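Local coordinates for protein histidine kinase (Pseudomonas aeruginosa, PDB 7C1I) that probably passes phosphoryl groups between partners of a two-component regulatory system through a histidine, as a histidine-containing phosphotransfer protein, at residues D27-D32 with A102-L107; Q50-T55 with G85-A90. All coordinates share one frame; numbering follows the deposited sequence.

Interactions 1 and 2 sit toward opposite ends of the helical bundle. They lie on opposite sides of the chain's centre, with their own centres about 23 Å apart and their nearest atoms about 8 Å apart. Interaction 1 joins helix 22-45 to helix 90-112. Interaction 2 sets helix 49-65 against the loop that runs from helix 69-83 into helix 90-112. Both segments of interaction 2 fall between those of interaction 1 along the chain. All four segments belong to the Hpt domain. The two contacts pack the bundle at separate levels along its length, and helix 90-112 enters both, through A90 in interaction 2.

Interaction 1: residues D27-D32 with A102-L107; sequences DTFVLD and AIVRIL
In the helical bundle of this Hpt domain, F29 and V30 of helix 22-45 meet V104 and R105 of helix 90-112. The two helices run antiparallel here, and their closest CA atoms are those of V30 and R105, 6.2 Å apart. No hydrogen bond joins the segments, so side-chain packing makes the contact.

F29 and V104 form its apolar half. The phenyl CE2 of F29 lies 3.7 Å from CG1 of V104. The neighbouring ring atom CD2 of F29 is 4.2 Å from the same methyl, so the methyl meets the CD2-CE2 bond of the ring obliquely. The two side chains cross at about a right angle. With CG opposite the backbone N (chi1 175°), the ring of F29 reaches out from helix 22-45 to V104.

V30 and R105 form the second half. Such helix-to-helix packing is the frame of the four-helix bundle of Hpt proteins, and here an arginine stem takes part in it. The R105 chain is extended from CG to NE and passes across the V30 side chain at about a right angle. CG1 of V30 lies 3.7 Å from NE of R105 and 4.0 Å from CG of R105. The second methyl, CG2 of V30, reaches CG of R105 at 4.2 Å.

The polar end of R105 finds its partners beyond the two segments. Its NE makes a salt bridge with E34, and its NH1 donates to the backbone O of Q45 of the second subunit. M66 and A68 pack on F29 and V104, respectively.

Interaction 2: residues Q50-T55 with G85-A90; sequences QALRHT and GELQRA
L52 points from helix 49-65 to the 85-90 loop and places one methyl near two loop side chains. CD1 of L52 lies 4.1 Å from CD2 of L87 and 4.2 Å from CB of A90. The two leucine side chains meet at a slant, one methyl of each in contact. In L87 the bond from CA to CB does not aim at the helix. The branch beyond CG brings CD2 over to L52, with CG anti to the carbonyl carbon (chi1 -60°). L52 has the same kind of first torsion (chi1 -71°), but there the bond from CA to CB already points to the loop. The CB of A90 also faces the helix. The backbones stay well separated: the closest CA atoms, those of L52 and A90, are 8.3 Å apart. No hydrogen bond joins the two segments, and all three touching residues are buried.

Two features shape the backbone of the loop. G85 has positive phi and ends helix 69-83 in a Schellman motif. A type I turn then runs from L87 to A90, closed by the bond from A90 N to L87 O at 3.0 Å. That turn brings L87 and A90 to the same leucine. Other helices complete the packing: L52 also touches A43 and A82, and A90 touches L44 and L78. L87 also packs on I106 of the third subunit.

The contact lies at one end of the up-and-down four-helix bundle of the Hpt fold, where the connection from helix 69-83 to helix 90-112 packs beside helix 49-65.

Interaction 1: residues D27-D32 with A102-L107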
loop_
_atom_site.group_PDB
_atom_site.type_symbol
_atom_site.label_atom_id
_atom_site.label_comp_id
_atom_site.label_asym_id
_atom_site.label_seq_id
_atom_site.Cartn_x
_atom_site.Cartn_y
_atom_site.Cartn_z
ATOM N N ASP A 27 -4.360 22.846 9.334
ATOM C CA ASP A 27 -4.756 21.814 10.330
ATOM C C ASP A 27 -6.102 21.252 9.857
ATOM O O ASP A 27 -6.299 20.028 9.981
ATOM C CB ASP A 27 -4.830 22.348 11.763
ATOM C CG ASP A 27 -3.439 22.593 12.320
ATOM O OD1 ASP A 27 -2.485 21.973 11.811
ATOM O OD2 ASP A 27 -3.427 23.334 13.321
ATOM N N THR A 28 -6.989 22.188 9.505
ATOM C CA THR A 28 -8.396 21.780 9.244
ATOM C C THR A 28 -8.394 20.867 8.013
ATOM O O THR A 28 -9.148 19.881 8.157
ATOM C CB THR A 28 -9.360 22.951 9.016
ATOM O OG1 THR A 28 -9.316 23.657 10.257
ATOM C CG2 THR A 28 -10.784 22.517 8.746
ATOM N N PHE A 29 -7.611 21.281 7.011
ATOM C CA PHE A 29 -7.553 20.577 5.703
ATOM C C PHE A 29 -7.109 19.138 5.982
ATOM O O PHE A 29 -7.650 18.160 5.431
ATOM C CB PHE A 29 -6.617 21.219 4.677
ATOM C CG PHE A 29 -6.530 20.361 3.439
ATOM C CD1 PHE A 29 -7.626 20.291 2.594
ATOM C CD2 PHE A 29 -5.388 19.631 3.159
ATOM C CE1 PHE A 29 -7.541 19.655 1.366
ATOM C CE2 PHE A 29 -5.382 18.816 2.038
ATOM C CZ PHE A 29 -6.430 18.874 1.148
ATOM N N VAL A 30 -6.136 18.974 6.882
ATOM C CA VAL A 30 -5.639 17.604 7.211
ATOM C C VAL A 30 -6.822 16.808 7.775
ATOM O O VAL A 30 -7.100 15.653 7.395
ATOM C CB VAL A 30 -4.385 17.605 8.107
ATOM C CG1 VAL A 30 -4.037 16.240 8.679
ATOM C CG2 VAL A 30 -3.257 18.233 7.304
ATOM N N LEU A 31 -7.498 17.301 8.819
ATOM C CA LEU A 31 -8.576 16.533 9.495
ATOM C C LEU A 31 -9.721 16.323 8.497
ATOM O O LEU A 31 -10.242 15.190 8.497
ATOM C CB LEU A 31 -9.021 17.329 10.726
ATOM C CG LEU A 31 -7.941 17.310 11.806
ATOM C CD1 LEU A 31 -8.351 18.203 12.967
ATOM C CD2 LEU A 31 -7.541 15.942 12.336
ATOM N N ASP A 32 -10.124 17.337 7.725
ATOM C CA ASP A 32 -11.267 17.208 6.782
ATOM C C ASP A 32 -10.906 16.071 5.820
ATOM O O ASP A 32 -11.762 15.225 5.493
ATOM C CB ASP A 32 -11.539 18.529 6.060
ATOM C CG ASP A 32 -12.240 19.564 6.925
ATOM O OD1 ASP A 32 -12.622 19.243 8.068
ATOM O OD2 ASP A 32 -12.292 20.660 6.333
ATOM N N ALA A 102 -0.722 12.109 1.381
ATOM C CA ALA A 102 0.365 11.964 2.378
ATOM C C ALA A 102 1.408 13.053 2.106
ATOM O O ALA A 102 2.023 13.535 3.078
ATOM C CB ALA A 102 0.996 10.597 2.274
ATOM N N ILE A 103 1.619 13.404 0.836
ATOM C CA ILE A 103 2.609 14.467 0.492
ATOM C C ILE A 103 2.062 15.799 1.013
ATOM O O ILE A 103 2.821 16.579 1.618
ATOM C CB ILE A 103 2.933 14.515 -1.013
ATOM C CG1 ILE A 103 3.505 13.180 -1.497
ATOM C CG2 ILE A 103 3.777 15.740 -1.330
ATOM C CD1 ILE A 103 3.694 13.132 -2.994
ATOM N N VAL A 104 0.835 16.121 0.591
ATOM C CA VAL A 104 0.270 17.427 1.047
ATOM C C VAL A 104 0.316 17.471 2.577
ATOM O O VAL A 104 0.664 18.514 3.170
ATOM C CB VAL A 104 -1.188 17.528 0.557
ATOM C CG1 VAL A 104 -1.785 18.783 1.180
ATOM C CG2 VAL A 104 -1.088 17.592 -0.959
ATOM N N ARG A 105 -0.020 16.400 3.304
ATOM C CA ARG A 105 -0.065 16.317 4.788
ATOM C C ARG A 105 1.325 16.726 5.292
ATOM O O ARG A 105 1.364 17.558 6.220
ATOM C CB ARG A 105 -0.533 14.927 5.232
ATOM C CG ARG A 105 -0.764 14.956 6.736
ATOM C CD ARG A 105 -1.173 13.564 7.182
ATOM N NE ARG A 105 -1.619 13.482 8.563
ATOM C CZ ARG A 105 -0.922 13.633 9.684
ATOM N NH1 ARG A 105 0.375 13.865 9.599
ATOM N NH2 ARG A 105 -1.531 13.604 10.856
ATOM N N ILE A 106 2.388 16.038 4.865
ATOM C CA ILE A 106 3.685 16.311 5.554
ATOM C C ILE A 106 4.088 17.752 5.222
ATOM O O ILE A 106 4.699 18.399 6.097
ATOM C CB ILE A 106 4.738 15.247 5.183
ATOM C CG1 ILE A 106 6.033 15.550 5.942
ATOM C CG2 ILE A 106 5.149 15.293 3.722
ATOM C CD1 ILE A 106 5.978 15.480 7.447
ATOM N N LEU A 107 3.830 18.260 4.012
ATOM C CA LEU A 107 4.213 19.655 3.665
ATOM C C LEU A 107 3.387 20.564 4.582
ATOM O O LEU A 107 3.925 21.594 5.034
ATOM C CB LEU A 107 3.957 19.974 2.190
ATOM C CG LEU A 107 4.829 19.162 1.232
ATOM C CD1 LEU A 107 4.399 19.404 -0.207
ATOM C CD2 LEU A 107 6.265 19.600 1.475
#

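Interaction 2: residues Q50-T55 with G85-A90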
loop_
_atom_site.group_PDB
_atom_site.type_symbol
_atom_site.label_atom_id
_atom_site.label_comp_id
_atom_site.label_asym_id
_atom_site.label_seq_id
_atom_site.Cartn_x
_atom_site.Cartn_y
_atom_site.Cartn_z
ATOM N N GLN A 50 -22.933 6.306 -5.363
ATOM C CA GLN A 50 -23.365 7.722 -5.200
ATOM C C GLN A 50 -22.630 8.370 -4.021
ATOM O O GLN A 50 -22.367 9.589 -3.964
ATOM C CB GLN A 50 -24.891 7.771 -5.108
ATOM C CG GLN A 50 -25.606 7.320 -6.374
ATOM C CD GLN A 50 -25.286 8.184 -7.569
ATOM O OE1 GLN A 50 -25.038 7.616 -8.630
ATOM N NE2 GLN A 50 -25.093 9.486 -7.431
ATOM N N ALA A 51 -22.235 7.581 -3.017
ATOM C CA ALA A 51 -21.456 8.102 -1.869
ATOM C C ALA A 51 -20.056 8.413 -2.412
ATOM O O ALA A 51 -19.433 9.425 -2.031
ATOM C CB ALA A 51 -21.467 7.195 -0.664
ATOM N N LEU A 52 -19.489 7.491 -3.197
ATOM C CA LEU A 52 -18.150 7.716 -3.803
ATOM C C LEU A 52 -18.186 9.043 -4.569
ATOM O O LEU A 52 -17.302 9.907 -4.409
ATOM C CB LEU A 52 -17.671 6.587 -4.720
ATOM C CG LEU A 52 -17.301 5.320 -3.949
ATOM C CD1 LEU A 52 -17.183 4.176 -4.943
ATOM C CD2 LEU A 52 -15.974 5.494 -3.225
ATOM N N ARG A 53 -19.223 9.256 -5.384
ATOM C CA ARG A 53 -19.297 10.431 -6.291
ATOM C C ARG A 53 -19.412 11.719 -5.466
ATOM O O ARG A 53 -18.624 12.649 -5.727
ATOM C CB ARG A 53 -20.585 10.307 -7.111
ATOM C CG ARG A 53 -20.846 11.471 -8.056
ATOM C CD ARG A 53 -22.258 11.926 -8.384
ATOM N NE ARG A 53 -23.252 11.915 -7.320
ATOM C CZ ARG A 53 -23.462 12.802 -6.354
ATOM N NH1 ARG A 53 -22.798 13.942 -6.275
ATOM N NH2 ARG A 53 -24.327 12.553 -5.386
ATOM N N HIS A 54 -20.234 11.705 -4.413
ATOM C CA HIS A 54 -20.548 12.915 -3.605
ATOM C C HIS A 54 -19.342 13.266 -2.727
ATOM O O HIS A 54 -18.881 14.423 -2.802
ATOM C CB HIS A 54 -21.787 12.696 -2.726
ATOM C CG HIS A 54 -22.076 13.866 -1.846
ATOM N ND1 HIS A 54 -22.866 14.918 -2.265
ATOM C CD2 HIS A 54 -21.743 14.137 -0.566
ATOM C CE1 HIS A 54 -22.973 15.809 -1.300
ATOM N NE2 HIS A 54 -22.286 15.352 -0.242
ATOM N N THR A 55 -18.701 12.246 -2.144
ATOM C CA THR A 55 -17.543 12.536 -1.257
ATOM C C THR A 55 -16.391 12.992 -2.158
ATOM O O THR A 55 -15.586 13.880 -1.802
ATOM C CB THR A 55 -17.153 11.303 -0.430
ATOM O OG1 THR A 55 -18.287 10.992 0.378
ATOM C CG2 THR A 55 -15.937 11.580 0.429
ATOM N N GLY A 85 -21.135 5.068 -12.893
ATOM C CA GLY A 85 -21.272 3.709 -12.332
ATOM C C GLY A 85 -20.085 2.876 -12.780
ATOM O O GLY A 85 -20.145 1.633 -12.691
ATOM N N GLU A 86 -18.925 3.467 -13.085
ATOM C CA GLU A 86 -17.679 2.795 -13.541
ATOM C C GLU A 86 -16.860 2.682 -12.250
ATOM O O GLU A 86 -16.142 3.667 -11.992
ATOM C CB GLU A 86 -16.900 3.541 -14.626
ATOM C CG GLU A 86 -17.641 3.548 -15.951
ATOM C CD GLU A 86 -16.999 4.616 -16.818
ATOM O OE1 GLU A 86 -15.978 5.218 -16.426
ATOM O OE2 GLU A 86 -17.642 4.903 -17.846
ATOM N N LEU A 87 -16.905 1.577 -11.501
ATOM C CA LEU A 87 -16.246 1.479 -10.171
ATOM C C LEU A 87 -14.951 0.661 -10.235
ATOM O O LEU A 87 -14.259 0.687 -9.196
ATOM C CB LEU A 87 -17.200 0.852 -9.150
ATOM C CG LEU A 87 -18.497 1.631 -8.936
ATOM C CD1 LEU A 87 -19.349 1.032 -7.826
ATOM C CD2 LEU A 87 -18.195 3.111 -8.754
ATOM N N GLN A 88 -14.509 0.186 -11.404
ATOM C CA GLN A 88 -13.292 -0.659 -11.541
ATOM C C GLN A 88 -12.024 0.134 -11.206
ATOM O O GLN A 88 -10.944 -0.435 -10.947
ATOM C CB GLN A 88 -13.152 -1.240 -12.950
ATOM C CG GLN A 88 -13.318 -0.206 -14.054
ATOM C CD GLN A 88 -14.731 0.080 -14.501
ATOM O OE1 GLN A 88 -15.726 -0.330 -13.907
ATOM N NE2 GLN A 88 -14.793 0.826 -15.591
ATOM N N ARG A 89 -12.072 1.457 -11.390
ATOM C CA ARG A 89 -10.859 2.269 -11.098
ATOM C C ARG A 89 -10.981 2.815 -9.672
ATOM O O ARG A 89 -9.983 3.400 -9.204
ATOM C CB ARG A 89 -10.628 3.442 -12.056
ATOM C CG ARG A 89 -10.306 2.990 -13.473
ATOM C CD ARG A 89 -9.979 4.223 -14.293
ATOM N NE ARG A 89 -8.747 4.828 -13.808
ATOM C CZ ARG A 89 -8.456 6.122 -13.734
ATOM N NH1 ARG A 89 -9.271 7.072 -14.160
ATOM N NH2 ARG A 89 -7.281 6.454 -13.228
ATOM N N ALA A 90 -12.051 2.639 -8.892
ATOM C CA ALA A 90 -12.243 3.293 -7.577
ATOM C C ALA A 90 -11.132 2.906 -6.604
ATOM O O ALA A 90 -10.545 3.768 -5.950
ATOM C CB ALA A 90 -13.623 3.241 -6.966
#